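Local atomic coordinates of acyl-[acyl-carrier-protein]--UDP-N-acetylglucosamine O-acyltransferase (Helicobacter pylori, PDB entry 1J2Z), a protein that catalyses transfer of a (3R)-hydroxyacyl chain from acyl carrier protein to UDP-N-acetylglucosamine, the first step of lipid A biosynthesis. Residues 77-82 against 103-108; 94-98 against 119-123; 188-192 against 256-260. Residue numbers count along the deposited sequence, not the author numbering.

In the fold
A left-handed parallel β-helix is built by laying each coil on the one before, and contacts 1 and 2 join the same two successive coils at neighbouring places. Their centres are 7 Å apart, and they are stitched together where Asn95 O lies 2.6 Å from Thr105 OG1 and Thr98 O 2.8 Å from Lys103 N, both probable hydrogen bonds. Contact 1 is a flat sheet pairing; contact 2 is the adjoining corner, which carries His121 to the bound octyl thioglucoside. Contact 3 lies about 31 Å from contact 1 and 28 Å from contact 2, centre to centre, where the C-terminal tail returns to the last strand, away from the annotated substrate-binding residues.

Contact 1. Residues 77-82 against 103-108; sequences YSELII and KKTLIG
Four main-chain hydrogen bonds set the geometry of this pair of strands, 79-82 and 104-107, neighbouring rungs in one face of the left-handed parallel β-helix. Glu79 N donates to Lys103 O (3.2 Å), Thr105 N to Glu79 O (3.0 Å), Ile81 N to Thr105 O (2.9 Å) and Ile107 N to Ile81 O (2.9 Å). The bonds fan from Glu79 and Ile81 to residues flanking their partners, the parallel pattern. Both strands are extended; Lys103, just before the second, has left-handed phi/psi (59°/20°). The strand axes run 4.7 Å apart and 5° from parallel, pairing Glu79 with Lys104, Leu80 with Thr105, Ile81 with Leu106 and Ile82 with Ile107. A water bridges Glu79 OE2 (2.6 Å) and Lys103 O (2.7 Å), donating to both.

On the interior face, Leu80 and Ile82 lie over Thr105 and Ile107, all packed near Ile94 or Leu64 of another face; Thr105 OG1 bonds to Asn95 O. Ile82 and Ile107 are both mt, with Ile82 CG1 4.3 Å from Ile107 CD1. The outer face carries Glu79, Ile81, Lys104 and Leu106. Here Leu106, a tp rotamer, brings CD1 to 3.6 Å from Ile81 CB.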
loop_
_atom_site.group_PDB
_atom_site.type_symbol
_atom_site.label_atom_id
_atom_site.label_comp_id
_atom_site.label_asym_id
_atom_site.label_seq_id
_atom_site.Cartn_x
_atom_site.Cartn_y
_atom_site.Cartn_z
ATOM N N TYR A 77 -16.079 -14.322 -19.677
ATOM C CA TYR A 77 -16.459 -13.163 -20.470
ATOM C C TYR A 77 -17.087 -12.141 -19.518
ATOM O O TYR A 77 -18.268 -12.249 -19.188
ATOM C CB TYR A 77 -17.498 -13.572 -21.524
ATOM C CG TYR A 77 -17.369 -15.002 -22.024
ATOM C CD1 TYR A 77 -17.479 -16.085 -21.148
ATOM C CD2 TYR A 77 -17.142 -15.272 -23.374
ATOM C CE1 TYR A 77 -17.362 -17.398 -21.600
ATOM C CE2 TYR A 77 -17.025 -16.586 -23.839
ATOM C CZ TYR A 77 -17.135 -17.642 -22.944
ATOM O OH TYR A 77 -17.019 -18.939 -23.389
ATOM N N SER A 78 -16.305 -11.159 -19.076
ATOM C CA SER A 78 -16.810 -10.138 -18.158
ATOM C C SER A 78 -16.427 -8.735 -18.608
ATOM O O SER A 78 -15.617 -8.572 -19.515
ATOM C CB SER A 78 -16.286 -10.389 -16.743
ATOM O OG SER A 78 -16.947 -11.495 -16.147
ATOM N N GLU A 79 -16.991 -7.724 -17.954
ATOM C CA GLU A 79 -16.720 -6.344 -18.329
ATOM C C GLU A 79 -16.344 -5.435 -17.172
ATOM O O GLU A 79 -16.566 -5.756 -16.004
ATOM C CB GLU A 79 -17.952 -5.732 -19.001
ATOM C CG GLU A 79 -18.652 -6.610 -20.022
ATOM C CD GLU A 79 -19.955 -5.990 -20.497
ATOM O OE1 GLU A 79 -19.912 -5.071 -21.340
ATOM O OE2 GLU A 79 -21.021 -6.405 -20.007
ATOM N N LEU A 80 -15.785 -4.282 -17.525
ATOM C CA LEU A 80 -15.421 -3.249 -16.560
ATOM C C LEU A 80 -16.080 -2.021 -17.172
ATOM O O LEU A 80 -15.761 -1.642 -18.299
ATOM C CB LEU A 80 -13.906 -3.045 -16.504
ATOM C CG LEU A 80 -13.340 -2.395 -15.232
ATOM C CD1 LEU A 80 -11.959 -1.816 -15.527
ATOM C CD2 LEU A 80 -14.262 -1.307 -14.719
ATOM N N ILE A 81 -17.006 -1.409 -16.445
ATOM C CA ILE A 81 -17.712 -0.242 -16.959
ATOM C C ILE A 81 -17.509 0.964 -16.044
ATOM O O ILE A 81 -17.891 0.943 -14.876
ATOM C CB ILE A 81 -19.221 -0.553 -17.102
ATOM C CG1 ILE A 81 -19.399 -1.799 -17.978
ATOM C CG2 ILE A 81 -19.954 0.643 -17.712
ATOM C CD1 ILE A 81 -20.793 -2.391 -17.951
ATOM N N ILE A 82 -16.899 2.012 -16.591
ATOM C CA ILE A 82 -16.614 3.229 -15.835
ATOM C C ILE A 82 -17.438 4.396 -16.372
ATOM O O ILE A 82 -17.553 4.583 -17.587
ATOM C CB ILE A 82 -15.101 3.566 -15.903
ATOM C CG1 ILE A 82 -14.304 2.454 -15.209
ATOM C CG2 ILE A 82 -14.818 4.899 -15.230
ATOM C CD1 ILE A 82 -12.800 2.519 -15.445
ATOM N N LYS A 103 -20.807 -10.637 -13.485
ATOM C CA LYS A 103 -20.176 -10.539 -14.799
ATOM C C LYS A 103 -19.661 -9.146 -15.130
ATOM O O LYS A 103 -19.446 -8.824 -16.298
ATOM C CB LYS A 103 -21.152 -10.994 -15.892
ATOM C CG LYS A 103 -21.658 -12.429 -15.713
ATOM C CD LYS A 103 -22.607 -12.856 -16.835
ATOM C CE LYS A 103 -21.899 -12.915 -18.183
ATOM N NZ LYS A 103 -22.813 -13.311 -19.296
ATOM N N LYS A 104 -19.450 -8.320 -14.110
ATOM C CA LYS A 104 -18.953 -6.972 -14.352
ATOM C C LYS A 104 -18.549 -6.231 -13.082
ATOM O O LYS A 104 -18.935 -6.599 -11.972
ATOM C CB LYS A 104 -20.025 -6.146 -15.075
ATOM C CG LYS A 104 -21.220 -5.804 -14.186
ATOM C CD LYS A 104 -22.307 -5.034 -14.927
ATOM C CE LYS A 104 -23.182 -5.953 -15.763
ATOM N NZ LYS A 104 -23.968 -6.893 -14.902
ATOM N N THR A 105 -17.744 -5.194 -13.274
ATOM C CA THR A 105 -17.314 -4.312 -12.204
ATOM C C THR A 105 -17.846 -2.983 -12.717
ATOM O O THR A 105 -17.589 -2.612 -13.865
ATOM C CB THR A 105 -15.788 -4.265 -12.075
ATOM O OG1 THR A 105 -15.326 -5.518 -11.555
ATOM C CG2 THR A 105 -15.367 -3.129 -11.146
ATOM N N LEU A 106 -18.599 -2.279 -11.881
ATOM C CA LEU A 106 -19.222 -1.034 -12.303
ATOM C C LEU A 106 -18.848 0.169 -11.448
ATOM O O LEU A 106 -18.814 0.089 -10.226
ATOM C CB LEU A 106 -20.744 -1.227 -12.293
ATOM C CG LEU A 106 -21.669 -0.148 -12.856
ATOM C CD1 LEU A 106 -21.505 -0.062 -14.373
ATOM C CD2 LEU A 106 -23.113 -0.498 -12.505
ATOM N N ILE A 107 -18.569 1.287 -12.108
ATOM C CA ILE A 107 -18.220 2.518 -11.420
ATOM C C ILE A 107 -19.044 3.630 -12.057
ATOM O O ILE A 107 -19.111 3.741 -13.282
ATOM C CB ILE A 107 -16.709 2.825 -11.549
ATOM C CG1 ILE A 107 -15.906 1.751 -10.799
ATOM C CG2 ILE A 107 -16.402 4.213 -10.979
ATOM C CD1 ILE A 107 -14.402 1.904 -10.918
ATOM N N GLY A 108 -19.682 4.434 -11.214
ATOM C CA GLY A 108 -20.524 5.518 -11.686
ATOM C C GLY A 108 -19.819 6.783 -12.139
ATOM O O GLY A 108 -18.785 6.721 -12.809
HETATM O O HOH W 1 -21.143 -8.315 -18.298
#

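Contact 2. Residues 94-98 against 119-123; sequences INPGT and VAHDC. With SOG (octyl 1-thio-beta-D-glucopyranoside), chain B.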
loop_
_atom_site.group_PDB
_atom_site.type_symbol
_atom_site.label_atom_id
_atom_site.label_comp_id
_atom_site.label_asym_id
_atom_site.label_seq_id
_atom_site.Cartn_x
_atom_site.Cartn_y
_atom_site.Cartn_z
ATOM N N ILE A 94 -7.924 -1.986 -11.463
ATOM C CA ILE A 94 -9.338 -2.332 -11.445
ATOM C C ILE A 94 -9.625 -3.495 -12.386
ATOM O O ILE A 94 -9.297 -3.442 -13.570
ATOM C CB ILE A 94 -10.191 -1.120 -11.866
ATOM C CG1 ILE A 94 -9.876 0.071 -10.956
ATOM C CG2 ILE A 94 -11.673 -1.462 -11.781
ATOM C CD1 ILE A 94 -10.609 1.340 -11.332
ATOM N N ASN A 95 -10.246 -4.541 -11.852
ATOM C CA ASN A 95 -10.567 -5.722 -12.642
ATOM C C ASN A 95 -12.044 -5.810 -12.988
ATOM O O ASN A 95 -12.885 -5.221 -12.308
ATOM C CB ASN A 95 -10.176 -6.984 -11.867
ATOM C CG ASN A 95 -8.720 -6.983 -11.458
ATOM O OD1 ASN A 95 -7.829 -6.855 -12.298
ATOM N ND2 ASN A 95 -8.470 -7.124 -10.164
ATOM N N PRO A 96 -12.373 -6.539 -14.067
ATOM C CA PRO A 96 -13.759 -6.718 -14.503
ATOM C C PRO A 96 -14.386 -7.814 -13.643
ATOM O O PRO A 96 -13.702 -8.416 -12.808
ATOM C CB PRO A 96 -13.613 -7.116 -15.973
ATOM C CG PRO A 96 -12.303 -7.840 -15.994
ATOM C CD PRO A 96 -11.433 -6.982 -15.113
ATOM N N GLY A 97 -15.675 -8.072 -13.843
ATOM C CA GLY A 97 -16.362 -9.071 -13.040
ATOM C C GLY A 97 -16.087 -10.519 -13.389
ATOM O O GLY A 97 -15.158 -10.813 -14.131
ATOM N N THR A 98 -16.896 -11.419 -12.827
ATOM C CA THR A 98 -16.774 -12.856 -13.066
ATOM C C THR A 98 -18.159 -13.465 -13.285
ATOM O O THR A 98 -19.185 -12.849 -12.976
ATOM C CB THR A 98 -16.139 -13.598 -11.863
ATOM O OG1 THR A 98 -16.957 -13.412 -10.705
ATOM C CG2 THR A 98 -14.737 -13.083 -11.582
ATOM N N VAL A 119 -9.707 -1.988 -7.064
ATOM C CA VAL A 119 -11.119 -2.344 -7.073
ATOM C C VAL A 119 -11.207 -3.752 -7.648
ATOM O O VAL A 119 -10.925 -3.969 -8.824
ATOM C CB VAL A 119 -11.944 -1.373 -7.933
ATOM C CG1 VAL A 119 -13.413 -1.817 -7.961
ATOM C CG2 VAL A 119 -11.830 0.026 -7.363
ATOM N N ALA A 120 -11.577 -4.711 -6.807
ATOM C CA ALA A 120 -11.665 -6.105 -7.235
ATOM C C ALA A 120 -12.867 -6.416 -8.121
ATOM O O ALA A 120 -13.789 -5.609 -8.274
ATOM C CB ALA A 120 -11.669 -7.030 -6.009
ATOM N N HIS A 121 -12.840 -7.610 -8.701
ATOM C CA HIS A 121 -13.900 -8.070 -9.579
ATOM C C HIS A 121 -15.276 -7.993 -8.930
ATOM O O HIS A 121 -15.423 -8.180 -7.716
ATOM C CB HIS A 121 -13.643 -9.520 -9.994
ATOM C CG HIS A 121 -13.695 -10.490 -8.855
ATOM N ND1 HIS A 121 -12.584 -10.835 -8.117
ATOM C CD2 HIS A 121 -14.732 -11.175 -8.317
ATOM C CE1 HIS A 121 -12.935 -11.693 -7.175
ATOM N NE2 HIS A 121 -14.233 -11.915 -7.274
ATOM N N ASP A 122 -16.279 -7.714 -9.755
ATOM C CA ASP A 122 -17.671 -7.653 -9.318
ATOM C C ASP A 122 -18.060 -6.563 -8.322
ATOM O O ASP A 122 -19.115 -6.648 -7.694
ATOM C CB ASP A 122 -18.081 -9.019 -8.764
ATOM C CG ASP A 122 -17.906 -10.129 -9.780
ATOM O OD1 ASP A 122 -18.585 -10.095 -10.829
ATOM O OD2 ASP A 122 -17.084 -11.034 -9.541
ATOM N N CYS A 123 -17.222 -5.544 -8.165
ATOM C CA CYS A 123 -17.567 -4.461 -7.258
ATOM C C CYS A 123 -18.464 -3.467 -7.984
ATOM O O CYS A 123 -18.455 -3.372 -9.213
ATOM C CB CYS A 123 -16.314 -3.739 -6.755
ATOM S SG CYS A 123 -15.358 -4.670 -5.515
HETATM C C1 SOG B . -10.355 -11.359 -3.133
HETATM C C2 SOG B . -10.685 -11.565 -4.632
HETATM C C3 SOG B . -9.499 -11.094 -5.487
HETATM C C4 SOG B . -9.260 -9.610 -5.189
HETATM C C5 SOG B . -8.939 -9.441 -3.682
HETATM C C6 SOG B . -8.717 -7.976 -3.337
HETATM C "C1'" SOG B . -11.066 -12.351 -1.066
HETATM C "C2'" SOG B . -11.696 -11.527 0.041
HETATM C "C3'" SOG B . -11.999 -12.384 1.256
HETATM C "C4'" SOG B . -12.635 -11.565 2.370
HETATM C "C5'" SOG B . -12.938 -12.431 3.585
HETATM C "C6'" SOG B . -13.442 -11.588 4.738
HETATM C "C7'" SOG B . -13.746 -12.434 5.952
HETATM C "C8'" SOG B . -14.243 -11.568 7.085
HETATM S S1 SOG B . -11.460 -11.774 -2.317
HETATM O O2 SOG B . -10.952 -12.938 -4.889
HETATM O O3 SOG B . -9.795 -11.267 -6.858
HETATM O O4 SOG B . -8.179 -9.131 -5.970
HETATM O O5 SOG B . -10.053 -9.954 -2.897
HETATM O O6 SOG B . -7.375 -7.614 -3.605
#
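The carboxylate of Asp122 holds Thr98 at two points: Thr98 N donates to Asp122 OD1 at 2.9 Å, and Thr98 OG1 to Asp122 OD2 at 2.7 Å. A single side chain of one β-helix coil thereby links to the corner of the preceding coil, where the chain leaves strand 93-94; OD1 also accepts from Ile102 N. Asp122 is the third residue of a type II turn, Ala120 to Cys123 (phi 65°); its CA-to-CB bond points sideways, and its carboxylate reaches Thr98. A weak hydrogen bond from Cys123 N to Ala120 O closes the turn. The absence of a side chain at Gly97 matters too, since an ideal CB there would stand 2.7 Å from Asp122 OD1.

Before the corner the two coils still behave as sheet. Ile94 and Val119 form a parallel bridge, with Asn95 N donating to Val119 O at 3.2 Å and Ile94 CG2 packed 3.9 Å from Val119 CB on the interior side. Beyond this, Gly97 and Asp122 come within 4.2 Å, CA to CA.

His121, beside Asp122, probably binds substrate, as in related enzymes. Pro96 O lies 3.0 Å from His121 CB, and Thr98 CG2 3.8 Å from His121 CD2, so the preceding corner lines part of this side chain, while His140 packs edge-to-face with the imidazole. The bound octyl thioglucoside meets this surface with its sugar: Ala120 CB is 3.6 Å from ligand C4, and ligand O3, near the imidazole plane, accepts a weak hydrogen bond of 3.1 Å from His121 ND1.

Contact 3. Residues 188-192 against 256-260; sequences AFIRG and AYKSS
Ile190 is the residue most covered here, and it meets the C-terminal tail through both backbone and side chain. Its amide N donates to Tyr257 O at 2.6 Å, a short and nearly straight bond (163° at the hydrogen). Its CA-to-CB bond points toward the tail, and the mt rotamer sets CG1 4.0 Å from Ala256 CB. Phe189 lies 4.8 Å from Tyr257, and Ile190 4.6 Å from Lys258, CA to CA. The end-to-end directions of 189-192 and 256-259 are 55° apart, however, so the pairing does not develop into a regular β ladder.

Strand 189-191 ends the sheet at the C-terminal end of the β-helix, antiparallel to strand 181-184. Backbone bonds to Thr182 hold Arg191 and Gly192 on that side, and the tail beyond helix 239-250 comes back against the other edge of the strand.

Lys258 has the second-largest covered area. Its CA-to-CB bond points away from 188-192, yet a p value at chi2, with the other chi angles near t, brings the side chain round until NZ is 3.7 Å from Ile190 CG2 and 3.9 Å from Gly192 CA. Gly192 adopts phi/psi of 151°/-158°, where a CB would jam against the preceding carbonyl. The carbonyl oxygens Ile190 O and Lys258 O are only 2.8 Å apart and, being two acceptors, do not bond; Ser259 OG instead donates to Lys258 O at 2.5 Å. Phe189 has a CA-to-CB bond pointing sideways and chi1 at p; its CB is 3.8 Å from Tyr257 CB, and its CD1 4.1 Å from Lys258 O.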
loop_
_atom_site.group_PDB
_atom_site.type_symbol
_atom_site.label_atom_id
_atom_site.label_comp_id
_atom_site.label_asym_id
_atom_site.label_seq_id
_atom_site.Cartn_x
_atom_site.Cartn_y
_atom_site.Cartn_z
ATOM N N ALA A 188 -13.876 -2.607 11.938
ATOM C CA ALA A 188 -14.752 -1.442 11.837
ATOM C C ALA A 188 -16.160 -1.555 12.420
ATOM O O ALA A 188 -16.813 -2.592 12.308
ATOM C CB ALA A 188 -14.836 -1.003 10.378
ATOM N N PHE A 189 -16.614 -0.459 13.028
ATOM C CA PHE A 189 -17.945 -0.367 13.631
ATOM C C PHE A 189 -18.488 1.050 13.421
ATOM O O PHE A 189 -17.726 1.970 13.120
ATOM C CB PHE A 189 -17.870 -0.682 15.129
ATOM C CG PHE A 189 -16.949 0.229 15.895
ATOM C CD1 PHE A 189 -17.364 1.499 16.286
ATOM C CD2 PHE A 189 -15.650 -0.171 16.197
ATOM C CE1 PHE A 189 -16.498 2.359 16.966
ATOM C CE2 PHE A 189 -14.777 0.681 16.877
ATOM C CZ PHE A 189 -15.203 1.948 17.261
ATOM N N ILE A 190 -19.797 1.223 13.584
ATOM C CA ILE A 190 -20.428 2.530 13.401
ATOM C C ILE A 190 -20.233 3.434 14.615
ATOM O O ILE A 190 -20.584 3.066 15.733
ATOM C CB ILE A 190 -21.943 2.370 13.120
ATOM C CG1 ILE A 190 -22.144 1.521 11.859
ATOM C CG2 ILE A 190 -22.594 3.740 12.951
ATOM C CD1 ILE A 190 -23.586 1.157 11.581
ATOM N N ARG A 191 -19.680 4.623 14.384
ATOM C CA ARG A 191 -19.414 5.578 15.457
ATOM C C ARG A 191 -20.397 6.734 15.519
ATOM O O ARG A 191 -20.306 7.582 16.406
ATOM C CB ARG A 191 -18.005 6.156 15.314
ATOM C CG ARG A 191 -16.890 5.159 15.529
ATOM C CD ARG A 191 -15.515 5.758 15.233
ATOM N NE ARG A 191 -15.197 6.923 16.058
ATOM C CZ ARG A 191 -15.573 8.170 15.786
ATOM N NH1 ARG A 191 -16.287 8.436 14.700
ATOM N NH2 ARG A 191 -15.227 9.158 16.600
ATOM N N GLY A 192 -21.328 6.779 14.576
ATOM C CA GLY A 192 -22.296 7.857 14.563
ATOM C C GLY A 192 -22.763 8.143 13.154
ATOM O O GLY A 192 -22.652 7.285 12.277
ATOM N N ALA A 256 -22.948 -3.706 10.487
ATOM C CA ALA A 256 -21.859 -3.373 11.393
ATOM C C ALA A 256 -22.350 -3.029 12.794
ATOM O O ALA A 256 -23.511 -2.675 12.994
ATOM C CB ALA A 256 -21.052 -2.214 10.829
ATOM N N TYR A 257 -21.442 -3.138 13.756
ATOM C CA TYR A 257 -21.715 -2.848 15.158
ATOM C C TYR A 257 -21.986 -1.350 15.315
ATOM O O TYR A 257 -21.396 -0.534 14.612
ATOM C CB TYR A 257 -20.491 -3.237 15.991
ATOM C CG TYR A 257 -20.745 -3.431 17.467
ATOM C CD1 TYR A 257 -20.888 -4.711 18.003
ATOM C CD2 TYR A 257 -20.819 -2.341 18.332
ATOM C CE1 TYR A 257 -21.096 -4.902 19.366
ATOM C CE2 TYR A 257 -21.029 -2.519 19.698
ATOM C CZ TYR A 257 -21.164 -3.802 20.208
ATOM O OH TYR A 257 -21.365 -3.985 21.557
ATOM N N LYS A 258 -22.869 -0.988 16.237
ATOM C CA LYS A 258 -23.183 0.419 16.461
ATOM C C LYS A 258 -22.418 0.962 17.671
ATOM O O LYS A 258 -21.192 1.074 17.638
ATOM C CB LYS A 258 -24.690 0.596 16.662
ATOM C CG LYS A 258 -25.138 2.022 16.968
ATOM C CD LYS A 258 -24.869 2.981 15.822
ATOM C CE LYS A 258 -25.348 4.381 16.182
ATOM N NZ LYS A 258 -25.215 5.349 15.059
ATOM N N SER A 259 -23.140 1.290 18.739
ATOM C CA SER A 259 -22.524 1.827 19.949
ATOM C C SER A 259 -23.512 1.811 21.109
ATOM O O SER A 259 -23.240 2.366 22.175
ATOM C CB SER A 259 -22.044 3.264 19.713
ATOM O OG SER A 259 -20.985 3.314 18.768
ATOM N N SER A 260 -24.658 1.174 20.896
ATOM C CA SER A 260 -25.685 1.092 21.924
ATOM C C SER A 260 -26.378 -0.267 21.898
ATOM O O SER A 260 -26.799 -0.781 22.935
ATOM C CB SER A 260 -26.715 2.207 21.719
ATOM O OG SER A 260 -27.715 2.171 22.722
#